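Local coordinates for intracellular protein transport protein USO1 (Saccharomyces cerevisiae S288c, PDB 6LSU) that is required for protein transport from the ER to the Golgi complex, as a membrane tether with a globular head and coiled-coil tail, at residues 581-586 with 625-630; 612-617 with 664-669. All blocks are in the same frame, centred on the assembly; numbering follows the deposited sequence.

Interaction 1 of 2, residues 581-586 with 625-630; sequences SYLTFL and KCLVTM
Leu583 and Leu627 carry the largest shares of this contact, facing each other where helices of ARM 9 (581-586) and ARM 10 (625-630) pack nearly parallel, at 28°, their axes 9.5 Å apart. The CA atoms of these two leucines are 6.2 Å apart. CG of Leu583 stands anti to its carbonyl carbon (chi1 -84°), which sets it against the partner helix, and chi2 of 160° then spreads the two methyls: CD1 meets CB of Leu627 at 3.7 Å, while CD2 lies over the backbone at Val628, 3.7 Å from its N, and reaches CG2 of Val628 at 4.0 Å. A branched, flexible leucine suits this place because its two methyls can touch two successive partner residues. One residue on, Thr584 offers a methyl rather than a hydroxyl: CG2 approaches CD1 of Leu627 at 4.1 Å, and OG1 is hydrogen-bonded to the carbonyl of Ile580 one turn back. Threonine can thus sit in a buried, apolar seam with its polar atom satisfied by its own helix. Around the pair, Leu567 of helix 559-568 touches Leu583, Phe670 of helix 660-673 touches Leu627, and Phe705 of helix 703-711 packs on both Thr584 and Leu627.

Interaction 2 of 2, residues 612-617 with 664-669; sequences SFSYQI and ASRIKQ
The backbones of Ser614 and Arg666 stay well apart, 10.1 Å between CA atoms, so one long side chain from helix 660-673 has to bridge the gap to the C-terminal part of helix 604-614. Arg666 does this with its chain extended from CG to NE, the guanidinium carried out to the carbonyl of Ser614. NH2 gives a hydrogen bond to Ser614 O at 2.7 Å. The bond is bent, with an N-H...O angle of 131°, and the oxygen lies 31° out of the guanidinium plane, so the approach is oblique. NH1 runs beside the serine side chain, 3.4 Å from CB, and OG of Ser614 lies in plane at the edge of the guanidinium. That hydroxyl is hydrogen-bonded to the carbonyl of Leu611, on its own helix. Serine, small and able to turn its hydroxyl back on the helix, lets the arginine come close to the main chain. Arginine fits because it combines reach with several N-H groups, and its side chain also touches Leu658 of helix 647-658. Although buried, the charged group meets a main-chain carbonyl near the end of helix 604-614, whose partial negative charge would probably suit it. The arrangement is that of a buried arginine hydrogen-bonded to a main-chain carbonyl beside an interhelical turn, here within the largely helical armadillo-type head.

In the fold
Interactions 1 and 2 share the C-terminal part of the globular head, their centres 11 Å apart, and their segments alternate along the chain. Helix 622-637 stands between them: through Leu627 and Val628 it meets helix 577-590, while Lys625, Cys626 and Thr629 border Arg666. The aliphatic part of Lys625 lies beside the guanidinium, its CE 3.6 Å from Arg666 NH2, and Thr629 OG1 is 3.3 Å from Arg666 NH1, probably a weak hydrogen bond. Interaction 1, an apolar seam, thus joins ARM 9 to ARM 10, whereas interaction 2, a polar bridge, joins residues 612-617 of ARM 10 to helix 660-673, which touches both contacts.

Interaction 1 of 2, residues 581-586 with 625-630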
loop_
_atom_site.group_PDB
_atom_site.type_symbol
_atom_site.label_atom_id
_atom_site.label_comp_id
_atom_site.label_asym_id
_atom_site.label_seq_id
_atom_site.Cartn_x
_atom_site.Cartn_y
_atom_site.Cartn_z
ATOM N N SER A 581 2.858 -21.759 16.486
ATOM C CA SER A 581 1.477 -21.296 16.278
ATOM C C SER A 581 0.628 -21.842 17.408
ATOM O O SER A 581 0.061 -21.001 18.129
ATOM C CB SER A 581 0.989 -21.656 14.906
ATOM O OG SER A 581 1.720 -20.930 13.933
ATOM N N TYR A 582 0.601 -23.171 17.610
ATOM C CA TYR A 582 -0.101 -23.799 18.785
ATOM C C TYR A 582 0.387 -23.187 20.091
ATOM O O TYR A 582 -0.477 -22.767 20.893
ATOM C CB TYR A 582 0.108 -25.304 18.877
ATOM C CG TYR A 582 -0.572 -26.097 17.794
ATOM C CD1 TYR A 582 -1.954 -26.104 17.661
ATOM C CD2 TYR A 582 0.172 -26.856 16.903
ATOM C CE1 TYR A 582 -2.579 -26.794 16.623
ATOM C CE2 TYR A 582 -0.422 -27.584 15.881
ATOM C CZ TYR A 582 -1.813 -27.551 15.736
ATOM O OH TYR A 582 -2.398 -28.302 14.735
ATOM N N LEU A 583 1.700 -23.097 20.300
ATOM C CA LEU A 583 2.230 -22.680 21.627
ATOM C C LEU A 583 1.779 -21.258 21.961
ATOM O O LEU A 583 1.080 -21.095 22.995
ATOM C CB LEU A 583 3.756 -22.817 21.639
ATOM C CG LEU A 583 4.230 -24.228 21.953
ATOM C CD1 LEU A 583 5.652 -24.424 21.489
ATOM C CD2 LEU A 583 4.069 -24.509 23.433
ATOM N N THR A 584 2.101 -20.288 21.098
ATOM C CA THR A 584 1.721 -18.844 21.223
ATOM C C THR A 584 0.185 -18.719 21.335
ATOM O O THR A 584 -0.319 -17.885 22.159
ATOM C CB THR A 584 2.194 -18.061 19.992
ATOM O OG1 THR A 584 1.682 -18.626 18.770
ATOM C CG2 THR A 584 3.697 -18.043 19.863
ATOM N N PHE A 585 -0.558 -19.521 20.572
ATOM C CA PHE A 585 -2.029 -19.512 20.683
ATOM C C PHE A 585 -2.388 -19.878 22.128
ATOM O O PHE A 585 -2.895 -18.954 22.843
ATOM C CB PHE A 585 -2.685 -20.413 19.636
ATOM C CG PHE A 585 -4.174 -20.437 19.759
ATOM C CD1 PHE A 585 -4.876 -19.267 20.012
ATOM C CD2 PHE A 585 -4.884 -21.626 19.640
ATOM C CE1 PHE A 585 -6.262 -19.278 20.111
ATOM C CE2 PHE A 585 -6.271 -21.638 19.759
ATOM C CZ PHE A 585 -6.951 -20.469 19.997
ATOM N N LEU A 586 -2.070 -21.117 22.570
ATOM C CA LEU A 586 -2.417 -21.572 23.952
ATOM C C LEU A 586 -1.917 -20.583 25.004
ATOM O O LEU A 586 -2.732 -20.278 25.896
ATOM C CB LEU A 586 -1.853 -22.954 24.246
ATOM C CG LEU A 586 -2.827 -24.063 23.873
ATOM C CD1 LEU A 586 -2.136 -25.395 23.803
ATOM C CD2 LEU A 586 -3.975 -24.062 24.837
ATOM N N LYS A 625 11.598 -24.627 23.068
ATOM C CA LYS A 625 11.911 -24.972 24.467
ATOM C C LYS A 625 11.391 -23.833 25.346
ATOM O O LYS A 625 10.693 -24.149 26.339
ATOM C CB LYS A 625 13.390 -25.354 24.561
ATOM C CG LYS A 625 14.131 -25.013 25.843
ATOM C CD LYS A 625 15.571 -25.457 25.749
ATOM C CE LYS A 625 16.537 -24.556 26.491
ATOM N NZ LYS A 625 17.943 -24.881 26.130
ATOM N N CYS A 626 11.647 -22.568 25.003
ATOM C CA CYS A 626 11.201 -21.425 25.859
ATOM C C CYS A 626 9.657 -21.287 25.795
ATOM O O CYS A 626 9.021 -20.926 26.822
ATOM C CB CYS A 626 11.902 -20.126 25.473
ATOM S SG CYS A 626 13.728 -20.161 25.590
ATOM N N LEU A 627 9.033 -21.587 24.643
ATOM C CA LEU A 627 7.569 -21.404 24.478
ATOM C C LEU A 627 6.826 -22.455 25.291
ATOM O O LEU A 627 5.826 -22.054 26.023
ATOM C CB LEU A 627 7.179 -21.452 22.997
ATOM C CG LEU A 627 7.427 -20.148 22.239
ATOM C CD1 LEU A 627 6.975 -20.277 20.783
ATOM C CD2 LEU A 627 6.723 -18.998 22.943
ATOM N N VAL A 628 7.271 -23.721 25.189
ATOM C CA VAL A 628 6.818 -24.818 26.090
ATOM C C VAL A 628 6.996 -24.358 27.538
ATOM O O VAL A 628 6.086 -24.520 28.298
ATOM C CB VAL A 628 7.536 -26.160 25.864
ATOM C CG1 VAL A 628 7.122 -27.146 26.948
ATOM C CG2 VAL A 628 7.217 -26.751 24.503
ATOM N N THR A 629 8.156 -23.847 27.907
ATOM C CA THR A 629 8.446 -23.438 29.312
ATOM C C THR A 629 7.441 -22.352 29.674
ATOM O O THR A 629 6.851 -22.419 30.755
ATOM C CB THR A 629 9.878 -22.929 29.476
ATOM O OG1 THR A 629 10.750 -23.928 28.946
ATOM C CG2 THR A 629 10.211 -22.535 30.902
ATOM N N MET A 630 7.263 -21.376 28.782
ATOM C CA MET A 630 6.362 -20.209 29.003
ATOM C C MET A 630 4.910 -20.692 29.225
ATOM O O MET A 630 4.180 -20.188 30.146
ATOM C CB MET A 630 6.401 -19.292 27.792
ATOM C CG MET A 630 5.988 -17.892 28.153
ATOM S SD MET A 630 5.813 -16.858 26.697
ATOM C CE MET A 630 7.502 -16.898 26.091
#

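Interaction 2 of 2, residues 612-617 with 664-669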
loop_
_atom_site.group_PDB
_atom_site.type_symbol
_atom_site.label_atom_id
_atom_site.label_comp_id
_atom_site.label_asym_id
_atom_site.label_seq_id
_atom_site.Cartn_x
_atom_site.Cartn_y
_atom_site.Cartn_z
ATOM N N SER A 612 8.856 -33.012 29.776
ATOM C CA SER A 612 9.855 -33.907 29.145
ATOM C C SER A 612 10.492 -33.147 27.972
ATOM O O SER A 612 11.754 -33.124 27.854
ATOM C CB SER A 612 9.247 -35.220 28.706
ATOM O OG SER A 612 8.518 -35.846 29.766
ATOM N N PHE A 613 9.661 -32.574 27.106
ATOM C CA PHE A 613 10.146 -31.931 25.858
ATOM C C PHE A 613 11.113 -30.807 26.237
ATOM O O PHE A 613 12.180 -30.753 25.636
ATOM C CB PHE A 613 9.009 -31.423 24.959
ATOM C CG PHE A 613 9.568 -30.832 23.691
ATOM C CD1 PHE A 613 10.150 -29.573 23.703
ATOM C CD2 PHE A 613 9.598 -31.555 22.508
ATOM C CE1 PHE A 613 10.754 -29.056 22.567
ATOM C CE2 PHE A 613 10.193 -31.022 21.369
ATOM C CZ PHE A 613 10.787 -29.786 21.415
ATOM N N SER A 614 10.762 -29.972 27.213
ATOM C CA SER A 614 11.587 -28.818 27.659
ATOM C C SER A 614 13.054 -29.207 27.896
ATOM O O SER A 614 13.891 -28.298 27.865
ATOM C CB SER A 614 11.000 -28.189 28.889
ATOM O OG SER A 614 11.404 -28.886 30.050
ATOM N N TYR A 615 13.362 -30.468 28.207
ATOM C CA TYR A 615 14.761 -30.952 28.444
ATOM C C TYR A 615 15.389 -31.330 27.104
ATOM O O TYR A 615 15.258 -32.494 26.646
ATOM C CB TYR A 615 14.840 -32.141 29.421
ATOM C CG TYR A 615 14.503 -31.769 30.836
ATOM C CD1 TYR A 615 15.429 -31.154 31.659
ATOM C CD2 TYR A 615 13.210 -31.910 31.305
ATOM C CE1 TYR A 615 15.090 -30.747 32.935
ATOM C CE2 TYR A 615 12.856 -31.509 32.583
ATOM C CZ TYR A 615 13.803 -30.936 33.403
ATOM O OH TYR A 615 13.408 -30.573 34.656
ATOM N N GLN A 616 16.040 -30.352 26.476
ATOM C CA GLN A 616 16.759 -30.557 25.196
ATOM C C GLN A 616 18.198 -30.074 25.366
ATOM O O GLN A 616 18.455 -29.259 26.298
ATOM C CB GLN A 616 16.033 -29.845 24.055
ATOM C CG GLN A 616 15.927 -30.690 22.795
ATOM C CD GLN A 616 14.547 -30.599 22.199
ATOM O OE1 GLN A 616 13.688 -29.888 22.723
ATOM N NE2 GLN A 616 14.331 -31.320 21.103
ATOM N N ILE A 617 19.087 -30.612 24.528
ATOM C CA ILE A 617 20.499 -30.158 24.372
ATOM C C ILE A 617 20.506 -28.635 24.132
ATOM O O ILE A 617 19.668 -28.152 23.330
ATOM C CB ILE A 617 21.213 -30.987 23.279
ATOM C CG1 ILE A 617 20.293 -31.370 22.111
ATOM C CG2 ILE A 617 21.856 -32.212 23.913
ATOM C CD1 ILE A 617 20.699 -32.619 21.337
ATOM N N ALA A 664 12.934 -18.485 34.688
ATOM C CA ALA A 664 13.215 -17.047 34.490
ATOM C C ALA A 664 14.271 -16.911 33.395
ATOM O O ALA A 664 14.122 -16.004 32.562
ATOM C CB ALA A 664 13.647 -16.374 35.774
ATOM N N SER A 665 15.283 -17.777 33.378
ATOM C CA SER A 665 16.385 -17.692 32.385
ATOM C C SER A 665 15.782 -17.870 30.994
ATOM O O SER A 665 16.172 -17.117 30.087
ATOM C CB SER A 665 17.483 -18.691 32.643
ATOM O OG SER A 665 18.175 -19.000 31.448
ATOM N N ARG A 666 14.869 -18.834 30.848
ATOM C CA ARG A 666 14.353 -19.274 29.524
ATOM C C ARG A 666 13.309 -18.285 29.011
ATOM O O ARG A 666 13.100 -18.307 27.780
ATOM C CB ARG A 666 13.731 -20.666 29.591
ATOM C CG ARG A 666 14.756 -21.787 29.634
ATOM C CD ARG A 666 14.115 -23.088 30.064
ATOM N NE ARG A 666 14.934 -24.233 29.690
ATOM C CZ ARG A 666 14.501 -25.491 29.613
ATOM N NH1 ARG A 666 13.244 -25.790 29.900
ATOM N NH2 ARG A 666 15.332 -26.455 29.244
ATOM N N ILE A 667 12.652 -17.522 29.906
ATOM C CA ILE A 667 11.816 -16.338 29.542
ATOM C C ILE A 667 12.730 -15.212 29.036
ATOM O O ILE A 667 12.408 -14.611 27.991
ATOM C CB ILE A 667 10.942 -15.891 30.727
ATOM C CG1 ILE A 667 9.918 -16.960 31.108
ATOM C CG2 ILE A 667 10.286 -14.544 30.441
ATOM C CD1 ILE A 667 9.530 -17.889 29.981
ATOM N N LYS A 668 13.797 -14.912 29.773
ATOM C CA LYS A 668 14.792 -13.872 29.407
ATOM C C LYS A 668 15.488 -14.303 28.115
ATOM O O LYS A 668 15.795 -13.436 27.318
ATOM C CB LYS A 668 15.805 -13.660 30.537
ATOM C CG LYS A 668 16.635 -12.386 30.440
ATOM C CD LYS A 668 16.973 -11.778 31.789
ATOM C CE LYS A 668 17.527 -10.371 31.677
ATOM N NZ LYS A 668 17.292 -9.598 32.919
ATOM N N GLN A 669 15.702 -15.600 27.896
ATOM C CA GLN A 669 16.487 -16.054 26.724
ATOM C C GLN A 669 15.603 -15.949 25.487
ATOM O O GLN A 669 16.170 -15.803 24.362
ATOM C CB GLN A 669 17.027 -17.480 26.852
ATOM C CG GLN A 669 17.795 -17.896 25.599
ATOM C CD GLN A 669 18.620 -19.155 25.714
ATOM O OE1 GLN A 669 18.100 -20.237 25.999
ATOM N NE2 GLN A 669 19.914 -19.022 25.433
#